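Local coordinates for protein NADPH-ferredoxin reductase FprA (Mycobacterium tuberculosis, PDB 1LQT) that transfers electrons between NADPH and ferredoxin through a bound FAD and may supply electrons to P450 systems, at residues A[7-12]-A[98-103]. Numbering follows the deposited sequence.
Sequences AIVGSG and DAVIYA. With FAD (flavin-adenine dinucleotide), chain H.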
ATOM      1  N   ALA A   7       2.466 -10.446  20.309  1.00  9.83           N
ATOM      2  CA  ALA A   7       2.488  -9.061  19.834  1.00  9.56           C
ATOM      3  C   ALA A   7       2.446  -9.102  18.328  1.00  9.40           C
ATOM      4  O   ALA A   7       3.126  -9.908  17.699  1.00  9.99           O
ATOM      5  CB  ALA A   7       3.749  -8.349  20.257  1.00 10.71           C
ATOM      6  N   ILE A   8       1.661  -8.189  17.757  1.00  8.99           N
ATOM      7  CA  ILE A   8       1.600  -8.013  16.301  1.00  8.91           C
ATOM      8  C   ILE A   8       1.995  -6.580  16.045  1.00  8.92           C
ATOM      9  O   ILE A   8       1.432  -5.660  16.636  1.00  9.71           O
ATOM     10  CB  ILE A   8       0.210  -8.334  15.740  1.00  9.24           C
ATOM     11  CG1 ILE A   8      -0.191  -9.771  16.050  1.00  9.80           C
ATOM     12  CG2 ILE A   8       0.198  -8.070  14.246  1.00 10.18           C
ATOM     13  CD1 ILE A   8      -1.578 -10.096  15.626  1.00 10.69           C
ATOM     14  N   VAL A   9       2.983  -6.388  15.171  1.00  8.48           N
ATOM     15  CA  VAL A   9       3.517  -5.072  14.842  1.00  8.32           C
ATOM     16  C   VAL A   9       2.937  -4.684  13.501  1.00  8.51           C
ATOM     17  O   VAL A   9       3.241  -5.276  12.473  1.00  8.72           O
ATOM     18  CB  VAL A   9       5.049  -5.081  14.826  1.00  9.23           C
ATOM     19  CG1 VAL A   9       5.561  -3.704  14.480  1.00  9.38           C
ATOM     20  CG2 VAL A   9       5.570  -5.566  16.194  1.00  9.61           C
ATOM     21  N   GLY A  10       2.076  -3.671  13.535  1.00  8.28           N
ATOM     22  CA  GLY A  10       1.279  -3.244  12.419  1.00  8.48           C
ATOM     23  C   GLY A  10      -0.173  -3.636  12.611  1.00  8.34           C
ATOM     24  O   GLY A  10      -0.495  -4.556  13.367  1.00  8.85           O
ATOM     25  N   SER A  11      -1.054  -2.941  11.872  1.00  8.29           N
ATOM     26  CA  SER A  11      -2.508  -3.100  12.036  1.00  8.33           C
ATOM     27  C   SER A  11      -3.244  -3.058  10.701  1.00  8.41           C
ATOM     28  O   SER A  11      -4.415  -2.701  10.655  1.00  8.68           O
ATOM     29  CB  SER A  11      -3.037  -2.050  12.993  1.00  8.65           C
ATOM     30  OG  SER A  11      -2.942  -0.749  12.461  1.00  8.99           O
ATOM     31  N   GLY A  12      -2.548  -3.425   9.634  1.00  8.45           N
ATOM     32  CA  GLY A  12      -3.173  -3.598   8.347  1.00  8.42           C
ATOM     33  C   GLY A  12      -3.804  -4.970   8.210  1.00  8.44           C
ATOM     34  O   GLY A  12      -3.966  -5.718   9.170  1.00  8.55           O
ATOM     35  N   ASP A  98       5.394 -14.255  24.025  1.00 11.52           N
ATOM     36  CA  ASP A  98       5.735 -15.594  23.554  1.00 11.63           C
ATOM     37  C   ASP A  98       6.174 -15.604  22.104  1.00 11.32           C
ATOM     38  O   ASP A  98       7.077 -16.346  21.730  1.00 12.57           O
ATOM     39  CB  ASP A  98       4.583 -16.556  23.780  1.00 12.01           C
ATOM     40  CG  ASP A  98       4.315 -16.783  25.255  1.00 11.97           C
ATOM     41  OD1 ASP A  98       3.273 -16.288  25.740  1.00 13.34           O
ATOM     42  OD2 ASP A  98       5.129 -17.425  25.928  1.00 14.30           O
ATOM     43  N   ALA A  99       5.517 -14.779  21.286  1.00 11.39           N
ATOM     44  CA  ALA A  99       5.909 -14.633  19.887  1.00 10.69           C
ATOM     45  C   ALA A  99       5.507 -13.246  19.433  1.00  9.99           C
ATOM     46  O   ALA A  99       4.622 -12.624  20.007  1.00  9.93           O
ATOM     47  CB  ALA A  99       5.256 -15.675  19.045  1.00 11.74           C
ATOM     48  N   VAL A 100       6.186 -12.787  18.374  1.00  9.92           N
ATOM     49  CA  VAL A 100       5.958 -11.474  17.809  1.00  9.61           C
ATOM     50  C   VAL A 100       5.807 -11.666  16.310  1.00  9.90           C
ATOM     51  O   VAL A 100       6.616 -12.318  15.677  1.00 10.76           O
ATOM     52  CB  VAL A 100       7.123 -10.519  18.096  1.00 10.62           C
ATOM     53  CG1 VAL A 100       6.783  -9.111  17.641  1.00 10.64           C
ATOM     54  CG2 VAL A 100       7.511 -10.523  19.602  1.00 11.44           C
ATOM     55  N   ILE A 101       4.752 -11.070  15.759  1.00  9.58           N
ATOM     56  CA  ILE A 101       4.490 -11.112  14.319  1.00  9.05           C
ATOM     57  C   ILE A 101       4.682  -9.717  13.750  1.00  8.59           C
ATOM     58  O   ILE A 101       4.006  -8.780  14.163  1.00  9.26           O
ATOM     59  CB  ILE A 101       3.082 -11.592  14.019  1.00  9.19           C
ATOM     60  CG1 ILE A 101       2.790 -12.965  14.647  1.00  9.85           C
ATOM     61  CG2 ILE A 101       2.861 -11.624  12.537  1.00 10.16           C
ATOM     62  CD1 ILE A 101       1.392 -13.411  14.462  1.00 10.62           C
ATOM     63  N   TYR A 102       5.613  -9.586  12.804  1.00  8.64           N
ATOM     64  CA  TYR A 102       5.834  -8.342  12.090  1.00  8.57           C
ATOM     65  C   TYR A 102       4.960  -8.317  10.849  1.00  8.37           C
ATOM     66  O   TYR A 102       5.100  -9.147   9.962  1.00  9.00           O
ATOM     67  CB  TYR A 102       7.331  -8.182  11.756  1.00  8.88           C
ATOM     68  CG  TYR A 102       8.069  -7.862  13.017  1.00  9.15           C
ATOM     69  CD1 TYR A 102       8.508  -8.863  13.867  1.00  9.58           C
ATOM     70  CD2 TYR A 102       8.262  -6.552  13.429  1.00  9.86           C
ATOM     71  CE1 TYR A 102       9.066  -8.570  15.083  1.00 10.32           C
ATOM     72  CE2 TYR A 102       8.838  -6.252  14.637  1.00  9.96           C
ATOM     73  CZ  TYR A 102       9.221  -7.259  15.471  1.00 10.39           C
ATOM     74  OH  TYR A 102       9.743  -6.924  16.692  1.00 11.40           O
ATOM     75  N   ALA A 103       4.087  -7.310  10.797  1.00  8.59           N
ATOM     76  CA  ALA A 103       3.095  -7.115   9.760  1.00  8.26           C
ATOM     77  C   ALA A 103       3.198  -5.667   9.280  1.00  8.32           C
ATOM     78  O   ALA A 103       2.203  -4.953   9.145  1.00  8.40           O
ATOM     79  CB  ALA A 103       1.704  -7.439  10.299  1.00  8.55           C
TER
HETATM   80  PA  FAD H2457      -0.148  -2.608   5.292  1.00  8.02           P
HETATM   81  O1A FAD H2457       0.797  -1.667   4.661  1.00  8.20           O
HETATM   82  O2A FAD H2457      -1.589  -2.559   4.943  1.00  7.84           O
HETATM   83  O5B FAD H2457      -0.060  -2.437   6.880  1.00  7.94           O
HETATM   84  C5B FAD H2457       1.214  -2.264   7.512  1.00  7.87           C
HETATM   85  C4B FAD H2457       0.947  -1.565   8.839  1.00  7.90           C
HETATM   86  O4B FAD H2457       2.146  -1.649   9.605  1.00  8.01           O
HETATM   87  C3B FAD H2457       0.606  -0.076   8.703  1.00  8.20           C
HETATM   88  O3B FAD H2457      -0.525   0.284   9.463  1.00  8.05           O
HETATM   89  C2B FAD H2457       1.868   0.597   9.172  1.00  8.02           C
HETATM   90  O2B FAD H2457       1.718   1.907   9.668  1.00  7.90           O
HETATM   91  C1B FAD H2457       2.376  -0.398  10.223  1.00  7.97           C
HETATM   92  N9A FAD H2457       3.796  -0.295  10.527  1.00  8.30           N
HETATM   93  C8A FAD H2457       4.818  -0.237   9.619  1.00  8.30           C
HETATM   94  N7A FAD H2457       6.005  -0.165  10.209  1.00  9.15           N
HETATM   95  C5A FAD H2457       5.726  -0.141  11.562  0.50  8.27           C
HETATM   96  C6A FAD H2457       6.564  -0.058  12.676  1.00  9.63           C
HETATM   97  N6A FAD H2457       7.886  -0.027  12.609  1.00 10.73           N
HETATM   98  N1A FAD H2457       5.964  -0.069  13.898  1.00  9.12           N
HETATM   99  C2A FAD H2457       4.609  -0.161  13.981  1.00  8.79           C
HETATM  100  N3A FAD H2457       3.751  -0.247  12.957  1.00  8.93           N
HETATM  101  C4A FAD H2457       4.359  -0.234  11.767  0.50  8.33           C
HETATM  102  N1  FAD H2457      -6.046  -4.172  -2.305  1.00 10.26           N
HETATM  103  C2  FAD H2457      -7.351  -4.419  -2.612  1.00 10.74           C
HETATM  104  O2  FAD H2457      -7.858  -5.500  -2.380  1.00 11.76           O
HETATM  105  N3  FAD H2457      -8.094  -3.423  -3.225  1.00 11.52           N
HETATM  106  C4  FAD H2457      -7.628  -2.164  -3.469  1.00 10.61           C
HETATM  107  O4  FAD H2457      -8.364  -1.296  -3.990  1.00 12.30           O
HETATM  108  C4X FAD H2457      -6.304  -1.901  -3.103  0.50  9.92           C
HETATM  109  N5  FAD H2457      -5.763  -0.648  -3.293  1.00 10.25           N
HETATM  110  C5X FAD H2457      -4.452  -0.417  -2.966  0.50  9.73           C
HETATM  111  C6  FAD H2457      -3.900   0.822  -3.180  1.00  9.61           C
HETATM  112  C7  FAD H2457      -2.562   1.085  -2.939  1.00  9.98           C
HETATM  113  C7M FAD H2457      -2.006   2.462  -3.171  1.00 10.88           C
HETATM  114  C8  FAD H2457      -1.768   0.052  -2.427  1.00  9.28           C
HETATM  115  C8M FAD H2457      -0.302   0.272  -2.167  1.00 10.11           C
HETATM  116  C9  FAD H2457      -2.317  -1.205  -2.181  1.00  9.60           C
HETATM  117  C9A FAD H2457      -3.656  -1.458  -2.445  1.00  9.46           C
HETATM  118  N10 FAD H2457      -4.223  -2.718  -2.228  1.00  9.41           N
HETATM  119  C10 FAD H2457      -5.544  -2.935  -2.531  1.00  9.50           C
HETATM  120  C1' FAD H2457      -3.443  -3.838  -1.625  1.00  9.49           C
HETATM  121  C2' FAD H2457      -3.527  -3.818  -0.099  1.00  9.15           C
HETATM  122  O2' FAD H2457      -3.306  -2.499   0.335  1.00  9.52           O
HETATM  123  C3' FAD H2457      -2.460  -4.760   0.490  1.00  8.77           C
HETATM  124  O3' FAD H2457      -2.693  -6.105   0.082  1.00  9.65           O
HETATM  125  C4' FAD H2457      -2.442  -4.854   2.016  1.00  8.31           C
HETATM  126  O4' FAD H2457      -2.775  -3.608   2.620  1.00  8.62           O
HETATM  127  C5' FAD H2457      -1.072  -5.322   2.507  1.00  8.25           C
HETATM  128  O5' FAD H2457      -1.243  -5.573   3.907  1.00  7.96           O
HETATM  129  P   FAD H2457      -0.068  -5.558   4.974  1.00  8.33           P
HETATM  130  O1P FAD H2457      -0.741  -5.893   6.249  1.00  8.04           O
HETATM  131  O2P FAD H2457       1.105  -6.388   4.565  1.00  8.59           O
HETATM  132  O3P FAD H2457       0.484  -4.072   5.002  1.00  7.88           O
HETATM  133  O   HOH W   1      -0.533  -5.243   8.888  1.00  8.63           O
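Strands 7-9 and 99-102 run parallel, joined by four backbone hydrogen bonds. Ala7 N binds Ala99 O at 3.1 Å, and Ile101 N returns to Ala7 O at 2.8 Å. Val9 N meets Ile101 O nearly along the C=O axis, and the N-H...O angle is 170°. The last bond, Ala103 N to Val9 O, is more bent, with an N-H...O angle of 147°, and carries the pairing just past the end of both strands.

On one sheet face Val9 and Tyr102 lie side by side. Val9 CG2, anti to its own carbonyl carbon, touches Tyr102 CE2 at 3.7 Å and Val100 CG1 at 4.0 Å. CG1, anti to the backbone N (chi1 180°), instead reaches FAD C2A at 3.7 Å, on the adenine. Leu93 of helix 90-96 covers this face. On the other face Ile8 CG1 meets Ile101 CB and Ile8 CG2 meets Ala103 CB, both at 4.3 Å. Ala15 and Ala19 of helix 13-28 touch Ile8 there.

Beyond the strands, Gly10 CA comes within 3.3 Å of FAD O4B. A water lies within hydrogen-bonding distance of Ala103 O and FAD O1P, and Gly12 N donates weakly to it.

The two strands are neighbours in the parallel part of the Rossmann-type FAD-binding sheet, and Gly10 and Gly12 fit the GxGxxA pattern. The absence of side chains at both glycines is consistent with the ribose and its O5B lying close to the backbone.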